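Side-chain contacts in putative transcription regulator (Lactobacillus plantarum WCFS1, PDB 3COL), which probably binds DNA as a dimeric transcription regulator of the TetR family, through an N-terminal helix-turn-helix domain joined to an all-helical C-terminal domain: residues I83-R88 with A144-Q149; R90-Q95 with L154-V159. All coordinates share one frame; numbering follows the deposited sequence.

Contact 1 of 2, residues I83-R88 with A144-Q149; sequences IDVTTR and AKVIKQ
At the N-terminal end of helix 85-102, the first turn meets the loop that joins helix 133-143 to helix 152-171, and Val85 and Thr86 both rest on Val146. The CB of Val85 and that of Val146 each point at the opposite segment, and the branched side chains cross at a slant. Val85 CG2 does the touching, 3.8 Å from Val146 CG2 and nearly as near to CG1, so one methyl sits against both branches of the other valine. Val146 holds CG1 anti to its backbone N (chi1 167°), which carries that methyl to within 3.5 Å of Thr86 OG1, a van der Waals contact. Thr86 is partly exposed and turns the OG1 side of its branched side chain to this methyl, without a hydrogen bond; Trp190 of helix 182-193 touches both Thr86 and Val146. The helix start is fixed by an N-cap: Asp84 OD2 accepts weak bonds from the backbone N of Thr86 and Thr87, while its OD1 takes the Thr87 hydroxyl, OG1 to OD1 2.6 Å, on the syn side. Arg88 reaches back to Ile83, its NE 2.9 Å from the carbonyl O and above the carbonyl plane. Across the contact, Lys145 ends helix 133-143 in a Schellman motif with positive phi, and the chain then presents Val146 to the helix start.

Contact 2 of 2, residues R90-Q95 with L154-V159; sequences RLYVQQ and LHMGVV
Helices 90-95 and 154-159 run in broadly the same direction, their axes 43° apart and 11.7 Å from each other at closest approach. Across this wide spacing the short valines meet where the backbones come nearest, the CA atoms of Val93 and Val159 being 6.8 Å apart, and the long Tyr92 and Met156 span the rest. Val93 CG2 lies 4.0 Å from Val159 CG2, the side chains meeting at a slant. The CB of Tyr92 points at the other helix, and with CG anti to the backbone N (chi1 173°) the ring carries on across the gap, its hydroxyl end reaching Met156, a selenomethionine here. The Met156 side chain crosses the tyrosine at about a right angle and brings CE to 3.4 Å from Tyr92 OH. Its SE stands 5.5 Å from the ring centroid, 67° off the ring normal, a Met-aromatic contact of oblique approach. Both distances hold for one of two modelled conformers of Met156, so the detail is less certain. A long unbranched chain, bent at chi2 and chi3, can bring its end to the tyrosine although its CB does not point there. These helices belong to the all-helical C-terminal domain, which in TetR-family regulators commonly carries the dimer interface and ligand pocket; in this dimer Val158 packs on Val158 of the second subunit. Val159 CG1 approaches the same ring, 4.4 Å from Tyr92 CE2, again obliquely. Val134 of helix 133-143 touches both Tyr92 and Met156, while Phe186 of helix 182-193 lies against Val93.

Overall arrangement
From the N terminus, the chain passes through the helix-turn-helix region and helices 54-67 and 72-78 before entering helix 85-102, which supplies the first segment of both contacts. After helices 106-117 and 133-143 it returns: the loop 144-149 closes contact 1 against the start of helix 85-102, and helix 152-171 then closes contact 2 about two turns further along it. The two loops therefore cross, their segments alternating in sequence, and their centres lie about 12 Å apart. Contact 1 is at the surface, contact 2 buried. His155 touches Ile147 and Lys148, joining them directly, and Lys148 forms a salt bridge with Asp191 of the second subunit.

Contact 1 of 2, residues I83-R88 with A144-Q149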
loop_
_atom_site.group_PDB
_atom_site.type_symbol
_atom_site.label_atom_id
_atom_site.label_comp_id
_atom_site.label_asym_id
_atom_site.label_seq_id
_atom_site.Cartn_x
_atom_site.Cartn_y
_atom_site.Cartn_z
ATOM N N ILE A 83 25.452 11.030 -14.188
ATOM C CA ILE A 83 25.342 11.104 -12.729
ATOM C C ILE A 83 25.268 9.673 -12.173
ATOM O O ILE A 83 24.556 8.821 -12.708
ATOM C CB ILE A 83 24.082 11.892 -12.275
ATOM C CG1 ILE A 83 24.034 13.276 -12.919
ATOM C CG2 ILE A 83 23.973 11.979 -10.707
ATOM C CD1 ILE A 83 25.304 14.116 -12.754
ATOM N N ASP A 84 26.015 9.381 -11.114
ATOM C CA ASP A 84 26.003 7.996 -10.681
ATOM C C ASP A 84 24.613 7.596 -10.162
ATOM O O ASP A 84 23.840 8.430 -9.664
ATOM C CB ASP A 84 27.095 7.716 -9.662
ATOM C CG ASP A 84 26.743 8.208 -8.313
ATOM O OD1 ASP A 84 26.844 9.444 -8.093
ATOM O OD2 ASP A 84 26.368 7.355 -7.480
ATOM N N VAL A 85 24.275 6.319 -10.325
ATOM C CA VAL A 85 22.913 5.891 -10.034
ATOM C C VAL A 85 22.527 6.029 -8.582
ATOM O O VAL A 85 21.351 6.186 -8.281
ATOM C CB VAL A 85 22.620 4.451 -10.513
ATOM C CG1 VAL A 85 22.644 4.410 -12.026
ATOM C CG2 VAL A 85 23.623 3.426 -9.895
ATOM N N THR A 86 23.509 5.949 -7.681
ATOM C CA THR A 86 23.268 5.980 -6.237
ATOM C C THR A 86 22.753 7.335 -5.837
ATOM O O THR A 86 21.809 7.456 -5.019
ATOM C CB THR A 86 24.573 5.581 -5.421
ATOM O OG1 THR A 86 24.820 4.191 -5.611
ATOM C CG2 THR A 86 24.432 5.845 -3.911
ATOM N N THR A 87 23.410 8.359 -6.390
ATOM C CA THR A 87 23.005 9.755 -6.226
ATOM C C THR A 87 21.572 9.987 -6.807
ATOM O O THR A 87 20.734 10.596 -6.154
ATOM C CB THR A 87 24.041 10.693 -6.917
ATOM O OG1 THR A 87 25.316 10.517 -6.280
ATOM C CG2 THR A 87 23.634 12.178 -6.816
ATOM N N ARG A 88 21.328 9.537 -8.039
ATOM C CA ARG A 88 20.029 9.753 -8.670
ATOM C C ARG A 88 18.892 9.036 -7.942
ATOM O O ARG A 88 17.811 9.575 -7.863
ATOM C CB ARG A 88 20.039 9.321 -10.154
ATOM C CG ARG A 88 20.888 10.220 -11.033
ATOM C CD ARG A 88 20.687 9.829 -12.494
ATOM N NE ARG A 88 21.641 8.811 -12.913
ATOM C CZ ARG A 88 21.490 8.019 -13.967
ATOM N NH1 ARG A 88 22.446 7.144 -14.263
ATOM N NH2 ARG A 88 20.396 8.099 -14.716
ATOM N N ALA A 144 24.173 -2.734 -12.621
ATOM C CA ALA A 144 25.468 -2.326 -12.092
ATOM C C ALA A 144 25.773 -3.045 -10.777
ATOM O O ALA A 144 26.854 -2.884 -10.210
ATOM C CB ALA A 144 25.500 -0.855 -11.897
ATOM N N LYS A 145 24.820 -3.847 -10.331
ATOM C CA LYS A 145 24.828 -4.483 -9.028
ATOM C C LYS A 145 24.879 -3.484 -7.855
ATOM O O LYS A 145 25.419 -3.781 -6.791
ATOM C CB LYS A 145 25.899 -5.584 -8.948
ATOM C CG LYS A 145 25.610 -6.768 -9.905
ATOM C CD LYS A 145 26.185 -8.104 -9.376
ATOM C CE LYS A 145 25.850 -9.302 -10.284
ATOM N NZ LYS A 145 26.967 -10.351 -10.271
ATOM N N VAL A 146 24.281 -2.318 -8.075
ATOM C CA VAL A 146 24.145 -1.294 -7.050
ATOM C C VAL A 146 22.937 -1.580 -6.160
ATOM O O VAL A 146 22.998 -1.415 -4.932
ATOM C CB VAL A 146 24.053 0.088 -7.706
ATOM C CG1 VAL A 146 23.594 1.134 -6.734
ATOM C CG2 VAL A 146 25.453 0.473 -8.285
ATOM N N ILE A 147 21.824 -1.988 -6.760
ATOM C CA ILE A 147 20.673 -2.416 -5.955
ATOM C C ILE A 147 20.376 -3.895 -6.252
ATOM O O ILE A 147 20.902 -4.458 -7.240
ATOM C CB ILE A 147 19.442 -1.500 -6.174
ATOM C CG1 ILE A 147 18.890 -1.695 -7.597
ATOM C CG2 ILE A 147 19.790 -0.041 -5.789
ATOM C CD1 ILE A 147 17.682 -0.791 -7.992
ATOM N N LYS A 148 19.585 -4.522 -5.387
ATOM C CA LYS A 148 19.300 -5.953 -5.445
ATOM C C LYS A 148 18.734 -6.465 -6.774
ATOM O O LYS A 148 17.955 -5.774 -7.442
ATOM C CB LYS A 148 18.338 -6.328 -4.314
ATOM C CG LYS A 148 18.964 -6.160 -2.903
ATOM C CD LYS A 148 18.022 -6.675 -1.801
ATOM C CE LYS A 148 18.691 -6.733 -0.428
ATOM N NZ LYS A 148 18.893 -5.309 0.073
ATOM N N GLN A 149 19.112 -7.687 -7.155
ATOM C CA GLN A 149 18.548 -8.312 -8.367
ATOM C C GLN A 149 17.123 -8.741 -8.084
ATOM O O GLN A 149 16.833 -9.927 -7.969
ATOM C CB GLN A 149 19.379 -9.546 -8.818
ATOM C CG GLN A 149 20.845 -9.251 -9.041
ATOM C CD GLN A 149 21.063 -8.243 -10.150
ATOM O OE1 GLN A 149 21.776 -7.252 -9.961
ATOM N NE2 GLN A 149 20.413 -8.469 -11.309
#

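Contact 2 of 2, residues R90-Q95 with L154-V159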
loop_
_atom_site.group_PDB
_atom_site.type_symbol
_atom_site.label_atom_id
_atom_site.label_comp_id
_atom_site.label_asym_id
_atom_site.label_seq_id
_atom_site.Cartn_x
_atom_site.Cartn_y
_atom_site.Cartn_z
ATOM N N ARG A 90 18.828 8.476 -4.653
ATOM C CA ARG A 90 18.595 9.280 -3.468
ATOM C C ARG A 90 17.762 10.530 -3.782
ATOM O O ARG A 90 16.815 10.850 -3.053
ATOM C CB ARG A 90 19.916 9.646 -2.774
ATOM C CG ARG A 90 19.720 10.230 -1.364
ATOM C CD ARG A 90 21.039 10.652 -0.715
ATOM N NE ARG A 90 21.583 11.850 -1.367
ATOM C CZ ARG A 90 22.589 11.842 -2.246
ATOM N NH1 ARG A 90 23.167 10.707 -2.575
ATOM N NH2 ARG A 90 23.021 12.974 -2.783
ATOM N N LEU A 91 18.122 11.220 -4.868
ATOM C CA LEU A 91 17.371 12.385 -5.365
ATOM C C LEU A 91 15.929 12.008 -5.646
ATOM O O LEU A 91 15.007 12.759 -5.313
ATOM C CB LEU A 91 17.994 12.923 -6.660
ATOM C CG LEU A 91 19.415 13.522 -6.585
ATOM C CD1 LEU A 91 19.866 13.945 -8.016
ATOM C CD2 LEU A 91 19.517 14.681 -5.571
ATOM N N TYR A 92 15.741 10.850 -6.281
ATOM C CA TYR A 92 14.380 10.390 -6.572
ATOM C C TYR A 92 13.547 10.156 -5.314
ATOM O O TYR A 92 12.434 10.647 -5.197
ATOM C CB TYR A 92 14.408 9.130 -7.455
ATOM C CG TYR A 92 13.045 8.515 -7.644
ATOM C CD1 TYR A 92 12.018 9.223 -8.257
ATOM C CD2 TYR A 92 12.781 7.245 -7.171
ATOM C CE1 TYR A 92 10.758 8.650 -8.406
ATOM C CE2 TYR A 92 11.541 6.682 -7.300
ATOM C CZ TYR A 92 10.540 7.392 -7.912
ATOM O OH TYR A 92 9.305 6.796 -8.058
ATOM N N VAL A 93 14.075 9.365 -4.390
ATOM C CA VAL A 93 13.342 9.009 -3.213
ATOM C C VAL A 93 13.114 10.251 -2.346
ATOM O O VAL A 93 12.079 10.381 -1.712
ATOM C CB VAL A 93 14.056 7.885 -2.415
ATOM C CG1 VAL A 93 13.242 7.515 -1.168
ATOM C CG2 VAL A 93 14.240 6.641 -3.307
ATOM N N GLN A 94 14.080 11.159 -2.310
ATOM C CA GLN A 94 13.894 12.375 -1.523
ATOM C C GLN A 94 12.753 13.257 -2.075
ATOM O O GLN A 94 11.968 13.823 -1.302
ATOM C CB GLN A 94 15.200 13.144 -1.391
ATOM C CG GLN A 94 15.047 14.533 -0.821
ATOM C CD GLN A 94 16.218 14.870 0.010
ATOM O OE1 GLN A 94 17.371 14.751 -0.433
ATOM N NE2 GLN A 94 15.958 15.257 1.251
ATOM N N GLN A 95 12.660 13.365 -3.395
ATOM C CA GLN A 95 11.508 14.030 -4.035
ATOM C C GLN A 95 10.146 13.352 -3.725
ATOM O O GLN A 95 9.186 14.024 -3.344
ATOM C CB GLN A 95 11.738 14.140 -5.554
ATOM C CG GLN A 95 10.637 14.888 -6.334
ATOM C CD GLN A 95 10.220 16.229 -5.700
ATOM O OE1 GLN A 95 11.048 16.982 -5.165
ATOM N NE2 GLN A 95 8.922 16.533 -5.778
ATOM N N LEU A 154 9.310 -4.321 -6.898
ATOM C CA LEU A 154 9.641 -4.475 -5.475
ATOM C C LEU A 154 10.417 -3.288 -4.896
ATOM O O LEU A 154 10.164 -2.859 -3.769
ATOM C CB LEU A 154 10.416 -5.766 -5.187
ATOM C CG LEU A 154 9.764 -7.152 -5.285
ATOM C CD1 LEU A 154 10.303 -8.139 -4.211
ATOM C CD2 LEU A 154 8.339 -7.091 -5.204
ATOM N N HIS A 155 11.367 -2.784 -5.671
ATOM C CA HIS A 155 12.074 -1.541 -5.384
ATOM C C HIS A 155 11.149 -0.318 -5.319
ATOM O O HIS A 155 11.193 0.445 -4.338
ATOM C CB HIS A 155 13.167 -1.326 -6.423
ATOM C CG HIS A 155 14.352 -2.226 -6.229
ATOM N ND1 HIS A 155 14.680 -3.247 -7.108
ATOM C CD2 HIS A 155 15.277 -2.264 -5.249
ATOM C CE1 HIS A 155 15.765 -3.873 -6.670
ATOM N NE2 HIS A 155 16.145 -3.284 -5.546
HETATM N N MSE A 156 10.334 -0.140 -6.367
HETATM C CA MSE A 156 9.257 0.871 -6.389
HETATM C C MSE A 156 8.349 0.749 -5.169
HETATM O O MSE A 156 8.031 1.732 -4.508
HETATM C CB MSE A 156 8.406 0.706 -7.655
HETATM C CG MSE A 156 9.093 1.186 -8.927
HETATM SE SE MSE A 156 9.555 3.074 -8.757
HETATM C CE MSE A 156 7.767 3.864 -8.949
ATOM N N GLY A 157 7.945 -0.481 -4.887
ATOM C CA GLY A 157 7.018 -0.816 -3.786
ATOM C C GLY A 157 7.529 -0.396 -2.418
ATOM O O GLY A 157 6.780 0.205 -1.633
ATOM N N VAL A 158 8.794 -0.691 -2.118
ATOM C CA VAL A 158 9.376 -0.302 -0.840
ATOM C C VAL A 158 9.471 1.233 -0.665
ATOM O O VAL A 158 9.185 1.753 0.429
ATOM C CB VAL A 158 10.742 -1.026 -0.540
ATOM C CG1 VAL A 158 11.869 -0.583 -1.498
ATOM C CG2 VAL A 158 11.174 -0.714 0.877
ATOM N N VAL A 159 9.857 1.938 -1.737
ATOM C CA VAL A 159 9.874 3.383 -1.778
ATOM C C VAL A 159 8.488 3.945 -1.488
ATOM O O VAL A 159 8.301 4.771 -0.588
ATOM C CB VAL A 159 10.358 3.889 -3.163
ATOM C CG1 VAL A 159 10.200 5.478 -3.299
ATOM C CG2 VAL A 159 11.786 3.502 -3.370
#